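Long-range contact in CDA peptide synthetase I (Streptomyces coelicolor, PDB 5DUA), which is a bacterial peptide synthetase of the nonribosomal type, represented here by a condensation domain of the CoA-dependent acyltransferase clan: residues T13-C18 with P306-N311. The protein carries 1 engineered substitution. Sequence-based numbering, arbitrary orientation.
Sequences TSAQHC and PGMVSN. Engineered in segment 13-18: C18 (natural residue Glu). With 5FQ (N-pentyl-L-alaninamide), chain E.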
ATOM      1  N   THR B  13      15.663  -2.398   5.306  1.00 21.77           N
ATOM      2  CA  THR B  13      14.878  -3.617   5.378  1.00 16.03           C
ATOM      3  C   THR B  13      15.053  -4.348   4.062  1.00 20.07           C
ATOM      4  O   THR B  13      15.544  -3.766   3.082  1.00 20.72           O
ATOM      5  CB  THR B  13      13.391  -3.341   5.601  1.00 16.41           C
ATOM      6  OG1 THR B  13      12.879  -2.662   4.451  1.00 16.87           O
ATOM      7  CG2 THR B  13      13.171  -2.512   6.840  1.00 19.98           C
ATOM      8  N   SER B  14      14.617  -5.599   4.023  1.00 19.97           N
ATOM      9  CA  SER B  14      14.599  -6.361   2.771  1.00 21.17           C
ATOM     10  C   SER B  14      13.805  -5.649   1.692  1.00 24.12           C
ATOM     11  O   SER B  14      14.281  -5.504   0.568  1.00 18.38           O
ATOM     12  CB  SER B  14      14.021  -7.755   2.988  1.00 19.87           C
ATOM     13  OG  SER B  14      14.906  -8.555   3.742  1.00 31.65           O
ATOM     14  N   ALA B  15      12.604  -5.188   2.033  1.00 19.40           N
ATOM     15  CA  ALA B  15      11.757  -4.502   1.062  1.00 14.77           C
ATOM     16  C   ALA B  15      12.422  -3.216   0.569  1.00 12.59           C
ATOM     17  O   ALA B  15      12.338  -2.862  -0.620  1.00 15.82           O
ATOM     18  CB  ALA B  15      10.383  -4.196   1.672  1.00 15.13           C
ATOM     19  N   GLN B  16      13.071  -2.505   1.474  1.00 17.87           N
ATOM     20  CA  GLN B  16      13.768  -1.284   1.086  1.00 15.92           C
ATOM     21  C   GLN B  16      14.946  -1.583   0.158  1.00 16.53           C
ATOM     22  O   GLN B  16      15.175  -0.847  -0.803  1.00 14.61           O
ATOM     23  CB  GLN B  16      14.258  -0.526   2.307  1.00 15.40           C
ATOM     24  CG  GLN B  16      13.150   0.156   3.113  1.00 14.94           C
ATOM     25  CD  GLN B  16      13.675   0.837   4.367  1.00 15.12           C
ATOM     26  OE1 GLN B  16      14.446   0.251   5.138  1.00 18.35           O
ATOM     27  NE2 GLN B  16      13.274   2.089   4.571  1.00 18.03           N
ATOM     28  N   HIS B  17      15.707  -2.639   0.449  1.00 16.82           N
ATOM     29  CA  HIS B  17      16.761  -3.075  -0.476  1.00 22.12           C
ATOM     30  C   HIS B  17      16.178  -3.356  -1.853  1.00 17.82           C
ATOM     31  O   HIS B  17      16.800  -3.086  -2.877  1.00 18.62           O
ATOM     32  CB  HIS B  17      17.474  -4.336   0.032  1.00 22.90           C
ATOM     33  CG  HIS B  17      18.578  -4.062   1.001  1.00 29.35           C
ATOM     34  ND1 HIS B  17      19.675  -3.298   0.678  1.00 25.60           N
ATOM     35  CD2 HIS B  17      18.767  -4.476   2.278  1.00 29.06           C
ATOM     36  CE1 HIS B  17      20.485  -3.230   1.721  1.00 24.29           C
ATOM     37  NE2 HIS B  17      19.957  -3.937   2.703  1.00 30.99           N
ATOM     38  N   CYS B  18      14.979  -3.915  -1.880  1.00 18.15           N
ATOM     39  CA  CYS B  18      14.380  -4.329  -3.137  1.00 15.82           C
ATOM     40  C   CYS B  18      14.002  -3.090  -3.948  1.00 19.40           C
ATOM     41  O   CYS B  18      14.277  -3.005  -5.141  1.00 16.57           O
ATOM     42  CB  CYS B  18      13.172  -5.220  -2.864  1.00 19.31           C
ATOM     43  SG  CYS B  18      12.296  -5.820  -4.304  1.00 26.75           S
ATOM     44  N   PRO B 306       6.765   2.937  11.494  1.00 20.18           N
ATOM     45  CA  PRO B 306       6.583   3.400  10.118  1.00 19.54           C
ATOM     46  C   PRO B 306       7.807   3.079   9.275  1.00 18.31           C
ATOM     47  O   PRO B 306       8.948   3.181   9.745  1.00 17.77           O
ATOM     48  CB  PRO B 306       6.366   4.916  10.275  1.00 20.69           C
ATOM     49  CG  PRO B 306       5.748   5.052  11.620  1.00 21.47           C
ATOM     50  CD  PRO B 306       6.527   4.031  12.454  1.00 17.51           C
ATOM     51  N   GLY B 307       7.567   2.624   8.057  1.00 14.07           N
ATOM     52  CA  GLY B 307       8.648   2.213   7.190  1.00 15.83           C
ATOM     53  C   GLY B 307       8.136   1.445   6.003  1.00 13.79           C
ATOM     54  O   GLY B 307       6.981   1.587   5.618  1.00 12.80           O
ATOM     55  N   MET B 308       9.023   0.659   5.400  1.00 15.38           N
ATOM     56  CA  MET B 308       8.698  -0.126   4.223  1.00 19.86           C
ATOM     57  C   MET B 308       9.225  -1.534   4.389  1.00 14.09           C
ATOM     58  O   MET B 308      10.438  -1.781   4.233  1.00 17.77           O
ATOM     59  CB  MET B 308       9.292   0.527   2.978  1.00 17.77           C
ATOM     60  CG  MET B 308       9.357  -0.376   1.756  1.00 15.22           C
ATOM     61  SD  MET B 308       7.806  -1.216   1.420  1.00 19.37           S
ATOM     62  CE  MET B 308       8.058  -1.736  -0.273  1.00 34.99           C
ATOM     63  N   VAL B 309       8.323  -2.458   4.710  1.00 14.98           N
ATOM     64  CA  VAL B 309       8.703  -3.843   4.981  1.00 17.70           C
ATOM     65  C   VAL B 309       7.781  -4.829   4.316  1.00 17.83           C
ATOM     66  O   VAL B 309       7.964  -6.030   4.484  1.00 21.22           O
ATOM     67  CB  VAL B 309       8.710  -4.184   6.507  1.00 27.38           C
ATOM     68  CG1 VAL B 309       9.995  -3.706   7.178  1.00 28.99           C
ATOM     69  CG2 VAL B 309       7.502  -3.626   7.193  1.00 20.34           C
ATOM     70  N   SER B 310       6.796  -4.336   3.564  1.00 16.06           N
ATOM     71  CA  SER B 310       5.810  -5.216   2.952  1.00 20.81           C
ATOM     72  C   SER B 310       6.433  -6.209   1.957  1.00 15.58           C
ATOM     73  O   SER B 310       7.494  -5.980   1.365  1.00 18.60           O
ATOM     74  CB  SER B 310       4.725  -4.409   2.256  1.00 20.60           C
ATOM     75  OG  SER B 310       5.293  -3.454   1.385  1.00 32.18           O
ATOM     76  N   ASN B 311       5.728  -7.318   1.804  1.00 17.83           N
ATOM     77  CA  ASN B 311       6.181  -8.445   1.025  1.00 17.31           C
ATOM     78  C   ASN B 311       5.032  -8.822   0.125  1.00 23.51           C
ATOM     79  O   ASN B 311       3.878  -8.590   0.483  1.00 23.27           O
ATOM     80  CB  ASN B 311       6.582  -9.584   1.962  1.00 24.15           C
ATOM     81  CG  ASN B 311       7.330 -10.704   1.269  1.00 23.99           C
ATOM     82  OD1 ASN B 311       7.911 -10.533   0.187  1.00 21.98           O
ATOM     83  ND2 ASN B 311       7.338 -11.867   1.910  1.00 20.93           N
TER
HETATM   84  C01 5FQ E 502      11.103  -4.661  -4.931  1.00 29.31           C
HETATM   85  C02 5FQ E 502      10.240  -4.070  -3.829  1.00 49.11           C
HETATM   86  C03 5FQ E 502       9.079  -4.970  -3.397  1.00 39.69           C
HETATM   87  C04 5FQ E 502       7.816  -4.766  -4.240  1.00 51.78           C
HETATM   88  C05 5FQ E 502       7.158  -3.401  -4.021  1.00 57.51           C
HETATM   89  N06 5FQ E 502       5.880  -3.461  -3.315  1.00 58.11           N
HETATM   90  C07 5FQ E 502       4.760  -2.873  -3.763  1.00 55.92           C
HETATM   91  O08 5FQ E 502       4.707  -2.263  -4.824  1.00 51.24           O
HETATM   92  C09 5FQ E 502       3.526  -2.989  -2.902  1.00 46.80           C
HETATM   93  C10 5FQ E 502       2.668  -4.164  -3.362  1.00 46.34           C
HETATM   94  N11 5FQ E 502       2.708  -1.762  -3.008  1.00 33.04           N
HETATM   95  O   HOH W   1      11.301  -6.034   4.519  1.00 17.16           O
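A15 overlaps the loop 306-311 with its methyl group, which settles on the backbone from M308 to S310: CB lies 3.4 Å from S310 O and meets the end of the M308 side chain. M308 CG is anti to its backbone N (chi1 164°) and the chain then bends at chi2, which brings CE to 3.9 Å from A15 CB. Nearer its root, M308 and Q16 run side by side but head opposite ways, M308 CB against Q16 CG.

The direct polar link is the short hydrogen bond that T13 OG1 donates to M308 O, 2.6 Å away; its C=O...donor angle of 165° places the hydroxyl almost in line with the carbonyl. The same OG1 accepts from Q16 N, while T13 N gives an almost straight bond (174°) to Q16 OE1 in the plane of its amide, on a lone pair. These reciprocal bonds define a capping box, and OG1 therefore joins the helix start to the loop. Beside it, the side chains of T13 and V309 cross at roughly a right angle; at 3.4 Å T13 CG2 and V309 CG1 are pressed closer than two methyls normally sit. A water accepts from A15 N and donates weakly to V309 O.

C18, an engineered residue, is covalently joined through SG to C01 of N-pentyl-L-alaninamide. The ligand, also hydrogen-bonded to H158 NE2, runs past the methionine end, with its N06 4.1 Å from M308 CE.

R346 binds the carbonyls of V309 and S310, and I159 O accepts from Q16 NE2. The buried contact thus packs the first turn of helix 14-25 against the loop between helix 300-303 and strand 311-318, with helix 194-205 touching T13 and V309.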